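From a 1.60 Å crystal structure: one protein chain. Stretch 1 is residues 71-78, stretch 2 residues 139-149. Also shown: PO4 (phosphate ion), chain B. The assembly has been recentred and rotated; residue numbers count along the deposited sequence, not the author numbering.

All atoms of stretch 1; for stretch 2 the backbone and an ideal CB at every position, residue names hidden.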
ATOM      1  N   LYS A  71     -12.535 -12.592  -0.556  1.00 28.67           N
ATOM      2  CA  LYS A  71     -11.681 -13.741  -0.267  1.00 30.36           C
ATOM      3  C   LYS A  71     -10.647 -13.435   0.814  1.00 29.15           C
ATOM      4  O   LYS A  71     -10.314 -14.318   1.633  1.00 27.57           O
ATOM      5  CB  LYS A  71     -10.993 -14.224  -1.548  1.00 27.23           C
ATOM      6  CG  LYS A  71     -11.999 -14.848  -2.524  1.00 27.69           C
ATOM      7  CD  LYS A  71     -11.285 -15.232  -3.835  1.00 35.64           C
ATOM      8  CE  LYS A  71     -12.278 -15.852  -4.840  1.00 37.45           C
ATOM      9  NZ  LYS A  71     -11.471 -16.301  -6.041  1.00 41.24           N
ATOM     10  N   LEU A  72     -10.107 -12.232   0.805  1.00 26.38           N
ATOM     11  CA  LEU A  72      -9.136 -11.815   1.798  1.00 24.96           C
ATOM     12  C   LEU A  72      -9.691 -11.704   3.207  1.00 24.48           C
ATOM     13  O   LEU A  72      -8.998 -11.973   4.155  1.00 25.51           O
ATOM     14  CB  LEU A  72      -8.472 -10.507   1.400  1.00 23.69           C
ATOM     15  CG  LEU A  72      -7.428 -10.637   0.310  1.00 24.48           C
ATOM     16  CD1 LEU A  72      -7.099  -9.288  -0.278  1.00 31.51           C
ATOM     17  CD2 LEU A  72      -6.184 -11.315   0.843  1.00 28.24           C
ATOM     18  N   ARG A  73     -10.943 -11.278   3.335  1.00 26.52           N
ATOM     19  CA  ARG A  73     -11.522 -11.054   4.649  1.00 27.54           C
ATOM     20  C   ARG A  73     -12.064 -12.278   5.381  1.00 26.30           C
ATOM     21  O   ARG A  73     -13.230 -12.381   5.670  1.00 28.85           O
ATOM     22  CB  ARG A  73     -12.598  -9.974   4.568  1.00 26.40           C
ATOM     23  CG  ARG A  73     -12.078  -8.611   4.182  1.00 26.75           C
ATOM     24  CD  ARG A  73     -13.139  -7.542   4.314  1.00 29.98           C
ATOM     25  NE  ARG A  73     -14.315  -7.936   3.576  1.00 30.55           N
ATOM     26  CZ  ARG A  73     -14.562  -7.592   2.325  1.00 31.84           C
ATOM     27  NH1 ARG A  73     -13.752  -6.797   1.670  1.00 29.70           N
ATOM     28  NH2 ARG A  73     -15.642  -8.035   1.743  1.00 31.35           N
ATOM     29  N   LYS A  74     -11.167 -13.192   5.670  1.00 28.15           N
ATOM     30  CA  LYS A  74     -11.437 -14.377   6.436  1.00 30.68           C
ATOM     31  C   LYS A  74     -10.167 -14.664   7.238  1.00 27.15           C
ATOM     32  O   LYS A  74      -9.084 -14.260   6.865  1.00 26.87           O
ATOM     33  CB  LYS A  74     -11.898 -15.552   5.585  1.00 27.10           C
ATOM     34  CG  LYS A  74     -10.934 -16.066   4.548  1.00 27.53           C
ATOM     35  CD  LYS A  74     -11.471 -17.339   3.911  1.00 31.32           C
ATOM     36  CE  LYS A  74     -10.713 -17.710   2.647  1.00 28.35           C
ATOM     37  NZ  LYS A  74     -11.141 -16.873   1.514  1.00 29.38           N
ATOM     38  N   ASP A  75     -10.323 -15.348   8.351  1.00 28.51           N
ATOM     39  CA  ASP A  75      -9.188 -15.631   9.223  1.00 28.28           C
ATOM     40  C   ASP A  75      -8.573 -16.940   8.758  1.00 31.74           C
ATOM     41  O   ASP A  75      -9.216 -17.993   8.854  1.00 32.25           O
ATOM     42  CB  ASP A  75      -9.681 -15.731  10.664  1.00 28.91           C
ATOM     43  CG  ASP A  75      -8.547 -15.797  11.659  1.00 32.39           C
ATOM     44  OD1 ASP A  75      -7.429 -16.155  11.301  1.00 30.58           O
ATOM     45  OD2 ASP A  75      -8.787 -15.447  12.824  1.00 30.94           O
ATOM     46  N   MET A  76      -7.347 -16.883   8.249  1.00 26.84           N
ATOM     47  CA  MET A  76      -6.668 -18.095   7.785  1.00 27.16           C
ATOM     48  C   MET A  76      -5.586 -18.560   8.750  1.00 31.98           C
ATOM     49  O   MET A  76      -4.757 -19.390   8.368  1.00 36.03           O
ATOM     50  CB  MET A  76      -6.078 -17.865   6.399  1.00 33.10           C
ATOM     51  CG  MET A  76      -7.143 -17.536   5.392  1.00 33.92           C
ATOM     52  SD  MET A  76      -8.360 -18.821   5.153  1.00 33.54           S
ATOM     53  CE  MET A  76      -7.580 -19.941   3.969  1.00 33.50           C
ATOM     54  N   GLY A  77      -5.539 -18.003   9.962  1.00 30.12           N
ATOM     55  CA  GLY A  77      -4.604 -18.515  10.955  1.00 34.26           C
ATOM     56  C   GLY A  77      -4.846 -19.998  11.148  1.00 39.43           C
ATOM     57  O   GLY A  77      -5.982 -20.406  11.366  1.00 43.17           O
ATOM     58  N   GLY A  78      -3.819 -20.817  10.988  1.00 40.41           N
ATOM     59  CA  GLY A  78      -4.017 -22.256  11.065  1.00 44.47           C
ATOM     60  C   GLY A  78      -4.639 -22.886   9.834  1.00 45.04           C
ATOM     61  O   GLY A  78      -4.904 -24.097   9.843  1.00 44.67           O
ATOM     62  N   UNK A 139      -6.716  -7.092  12.852  1.00 26.25           N
ATOM     63  CA  UNK A 139      -7.947  -7.223  13.656  1.00 28.76           C
ATOM     64  C   UNK A 139      -8.569  -8.614  13.721  1.00 28.93           C
ATOM     65  O   UNK A 139      -9.713  -8.730  14.202  1.00 30.74           O
ATOM     66  CB  UNK A 139      -9.001  -6.260  13.104  1.00 28.76           C
ATOM     67  N   UNK A 140      -7.905  -9.658  13.191  1.00 28.27           N
ATOM     68  CA  UNK A 140      -8.506 -10.989  13.244  1.00 27.13           C
ATOM     69  C   UNK A 140      -8.174 -11.666  14.574  1.00 32.38           C
ATOM     70  O   UNK A 140      -7.239 -11.270  15.310  1.00 29.88           O
ATOM     71  CB  UNK A 140      -8.021 -11.846  12.073  1.00 27.13           C
ATOM     72  N   UNK A 141      -8.950 -12.711  14.858  1.00 30.26           N
ATOM     73  CA  UNK A 141      -8.799 -13.415  16.130  1.00 32.09           C
ATOM     74  C   UNK A 141      -7.407 -14.001  16.250  1.00 30.99           C
ATOM     75  O   UNK A 141      -6.808 -13.980  17.342  1.00 32.69           O
ATOM     76  CB  UNK A 141      -9.850 -14.518  16.268  1.00 32.09           C
ATOM     77  N   UNK A 142      -6.883 -14.535  15.143  1.00 30.22           N
ATOM     78  CA  UNK A 142      -5.553 -15.102  15.105  1.00 29.23           C
ATOM     79  C   UNK A 142      -4.481 -14.038  15.027  1.00 31.36           C
ATOM     80  O   UNK A 142      -3.302 -14.387  15.088  1.00 30.55           O
ATOM     81  CB  UNK A 142      -5.423 -16.059  13.918  1.00 29.23           C
ATOM     82  N   UNK A 143      -4.843 -12.769  14.810  1.00 30.47           N
ATOM     83  CA  UNK A 143      -3.798 -11.765  14.671  1.00 25.68           C
ATOM     84  C   UNK A 143      -2.894 -11.945  13.465  1.00 28.55           C
ATOM     85  O   UNK A 143      -1.736 -11.480  13.485  1.00 31.48           O
ATOM     86  CB  UNK A 143      -2.937 -11.758  15.936  1.00 25.68           C
ATOM     87  N   UNK A 144      -3.413 -12.529  12.384  1.00 24.97           N
ATOM     88  CA  UNK A 144      -2.652 -12.740  11.164  1.00 25.73           C
ATOM     89  C   UNK A 144      -3.234 -11.882  10.057  1.00 27.95           C
ATOM     90  O   UNK A 144      -4.340 -11.338  10.171  1.00 24.69           O
ATOM     91  CB  UNK A 144      -2.651 -14.217  10.764  1.00 25.73           C
ATOM     92  N   UNK A 145      -2.503 -11.803   8.950  1.00 22.76           N
ATOM     93  CA  UNK A 145      -3.046 -11.192   7.737  1.00 21.27           C
ATOM     94  C   UNK A 145      -2.849 -12.158   6.589  1.00 23.50           C
ATOM     95  O   UNK A 145      -1.921 -12.981   6.596  1.00 25.58           O
ATOM     96  CB  UNK A 145      -2.382  -9.846   7.439  1.00 21.27           C
ATOM     97  N   UNK A 146      -3.730 -12.054   5.572  1.00 21.60           N
ATOM     98  CA  UNK A 146      -3.550 -12.807   4.355  1.00 18.03           C
ATOM     99  C   UNK A 146      -3.007 -11.861   3.292  1.00 20.84           C
ATOM    100  O   UNK A 146      -3.386 -10.700   3.236  1.00 25.42           O
ATOM    101  CB  UNK A 146      -4.858 -13.462   3.908  1.00 18.03           C
ATOM    102  N   UNK A 147      -2.179 -12.409   2.409  1.00 21.89           N
ATOM    103  CA  UNK A 147      -1.594 -11.614   1.349  1.00 22.70           C
ATOM    104  C   UNK A 147      -1.688 -12.389   0.062  1.00 26.57           C
ATOM    105  O   UNK A 147      -1.496 -13.612   0.027  1.00 25.05           O
ATOM    106  CB  UNK A 147      -0.143 -11.242   1.662  1.00 22.70           C
ATOM    107  N   UNK A 148      -1.927 -11.665  -1.026  1.00 22.21           N
ATOM    108  CA  UNK A 148      -1.707 -12.217  -2.343  1.00 24.08           C
ATOM    109  C   UNK A 148      -0.699 -11.290  -2.994  1.00 28.07           C
ATOM    110  O   UNK A 148      -0.969 -10.090  -3.156  1.00 26.14           O
ATOM    111  CB  UNK A 148      -3.000 -12.337  -3.152  1.00 24.08           C
ATOM    112  N   UNK A 149       0.447 -11.852  -3.374  1.00 23.07           N
ATOM    113  CA  UNK A 149       1.527 -11.092  -4.020  1.00 24.35           C
ATOM    114  C   UNK A 149       1.448 -11.331  -5.509  1.00 27.01           C
ATOM    115  O   UNK A 149       1.476 -12.475  -5.965  1.00 26.58           O
ATOM    116  CB  UNK A 149       2.902 -11.489  -3.479  1.00 24.35           C
TER
HETATM  117  P   PO4 B 601     -17.036  -7.932   6.322  0.61 31.48           P
HETATM  118  O1  PO4 B 601     -17.517  -6.727   5.535  0.61 29.97           O
HETATM  119  O2  PO4 B 601     -16.217  -7.417   7.505  0.61 34.64           O
HETATM  120  O3  PO4 B 601     -18.248  -8.671   6.865  0.61 37.68           O
HETATM  121  O4  PO4 B 601     -16.253  -8.945   5.536  0.61 29.80           O

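Position 139 lies beyond reach of stretch 1: nothing there comes within 5.5 Å of its ideal CB. It is Pro139.

At position 140 CA-to-CB points toward stretch 1, and the ideal CB sits 3.8 Å from Asp75 OD2. A small or polar side chain would suit this space beside a carboxylate. The residue is Ser140, whose CB stays 3.7 Å from Asp75 OD2. Its backbone O accepts from the N of position 143 at 2.9 Å.

Position 141 points sideways, its ideal CB 3.7 Å from Asp75 OD2 with open space beyond, so a range of polar side chains would fit. Gln141 leads its end away from stretch 1. Its backbone matters more: a water accepts from Gln141 N (2.9 Å) and donates to Asp75 OD2 (2.6 Å).

Position 142 faces stretch 1 tightly. Its ideal CB lies 3.3 Å from Asp75 OD1 and 3.9 Å from Gly77 CA, which favours a short side chain, ideally a donor such as serine or threonine. Ser142, with chi1 of 66° (p), donates from OG to Asp75 OD1 at 2.5 Å, while Ser142 N donates to Asp75 OD2 at 3.1 Å. The carboxylate is thus held through both oxygens. A CB on Gly77 would fall 2.5 Å from Ser142 CB, a clash that its glycine avoids.

Position 143 points away, and phi/psi of 64/29 favours glycine. It is Gly143.

Position 144 points toward stretch 1, its ideal CB 4.7 Å from Gly77 CA and 5.2 Å from Asp75 OD1. A medium polar or beta-branched residue would fit. Thr144 brings OG1 within 3.7 Å of Gly77 N, and a second water links Thr144 OG1 (2.9 Å) with Met76 N (3.0 Å).

Position 145 points away and reveals no preference; it is Leu145.

Position 146 has the richest demand. Its CB points toward stretch 1, 4.0 Å from Leu72 CD2, and the carbonyls of Leu72 and Lys74 both offer acceptors. A side chain with an NH2 group is called for, asparagine or perhaps glutamine. Asn146 ND2 donates to Leu72 O (2.9 Å, 142°) and Lys74 O (2.8 Å, 150°), tying down the chain where it leaves its helix. Asn146 OD1 accepts from the second water at 2.7 Å.

Position 147 points away; Ala147 fills it.

Position 148 points toward stretch 1, its ideal CB 5.2 Å from Leu72 CD2, suiting an aliphatic group. Val148 CG2 meets Leu72 CD2 at 4.4 Å.

Position 149 is out of reach; it is Phe149.

Stretch 2, residues 139-149: PSQSGTLNAVF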
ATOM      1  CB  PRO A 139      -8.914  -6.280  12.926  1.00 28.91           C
ATOM      2  CG  PRO A 139      -8.548  -6.562  11.463  1.00 26.18           C
ATOM      3  CD  PRO A 139      -6.990  -6.642  11.471  1.00 26.79           C
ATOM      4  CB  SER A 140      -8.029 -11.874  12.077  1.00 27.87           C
ATOM      5  OG  SER A 140      -6.611 -12.019  12.093  1.00 28.66           O
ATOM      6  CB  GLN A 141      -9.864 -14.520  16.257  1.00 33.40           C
ATOM      7  CG  GLN A 141      -9.872 -15.274  17.586  1.00 40.41           C
ATOM      8  CD  GLN A 141     -10.130 -14.311  18.728  1.00 51.24           C
ATOM      9  OE1 GLN A 141     -11.030 -13.457  18.640  1.00 48.27           O
ATOM     10  NE2 GLN A 141      -9.312 -14.397  19.782  1.00 53.14           N
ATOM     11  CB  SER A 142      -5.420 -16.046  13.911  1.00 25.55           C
ATOM     12  OG  SER A 142      -5.518 -15.315  12.677  1.00 29.52           O
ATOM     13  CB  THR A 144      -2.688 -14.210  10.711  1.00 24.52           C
ATOM     14  OG1 THR A 144      -4.040 -14.613  10.504  1.00 24.92           O
ATOM     15  CG2 THR A 144      -2.054 -15.110  11.808  1.00 27.36           C
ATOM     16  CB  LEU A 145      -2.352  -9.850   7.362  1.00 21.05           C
ATOM     17  CG  LEU A 145      -2.595  -8.721   8.344  1.00 22.15           C
ATOM     18  CD1 LEU A 145      -1.553  -7.640   8.027  1.00 24.42           C
ATOM     19  CD2 LEU A 145      -3.992  -8.203   8.457  1.00 23.54           C
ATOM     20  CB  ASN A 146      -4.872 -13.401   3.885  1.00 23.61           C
ATOM     21  CG  ASN A 146      -5.643 -14.075   5.012  1.00 26.27           C
ATOM     22  OD1 ASN A 146      -5.064 -14.813   5.808  1.00 28.41           O
ATOM     23  ND2 ASN A 146      -6.968 -13.812   5.091  1.00 24.25           N
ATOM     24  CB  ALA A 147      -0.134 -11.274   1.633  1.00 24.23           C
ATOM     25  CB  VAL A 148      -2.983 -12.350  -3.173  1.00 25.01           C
ATOM     26  CG1 VAL A 148      -2.650 -12.962  -4.500  1.00 29.06           C
ATOM     27  CG2 VAL A 148      -4.015 -13.300  -2.468  1.00 26.15           C
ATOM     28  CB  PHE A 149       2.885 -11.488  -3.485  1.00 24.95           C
ATOM     29  CG  PHE A 149       2.992 -11.298  -1.992  1.00 23.83           C
ATOM     30  CD1 PHE A 149       2.804 -10.021  -1.458  1.00 24.29           C
ATOM     31  CD2 PHE A 149       3.262 -12.375  -1.114  1.00 25.59           C
ATOM     32  CE1 PHE A 149       2.892  -9.788  -0.062  1.00 24.13           C
ATOM     33  CE2 PHE A 149       3.365 -12.110   0.272  1.00 23.79           C
ATOM     34  CZ  PHE A 149       3.196 -10.833   0.799  1.00 22.93           C
TER
HETATM   35  O   HOH W   1     -10.952 -14.053  13.265  1.00 31.57           O
HETATM   36  O   HOH W   2      -5.883 -14.254   8.347  1.00 25.47           O
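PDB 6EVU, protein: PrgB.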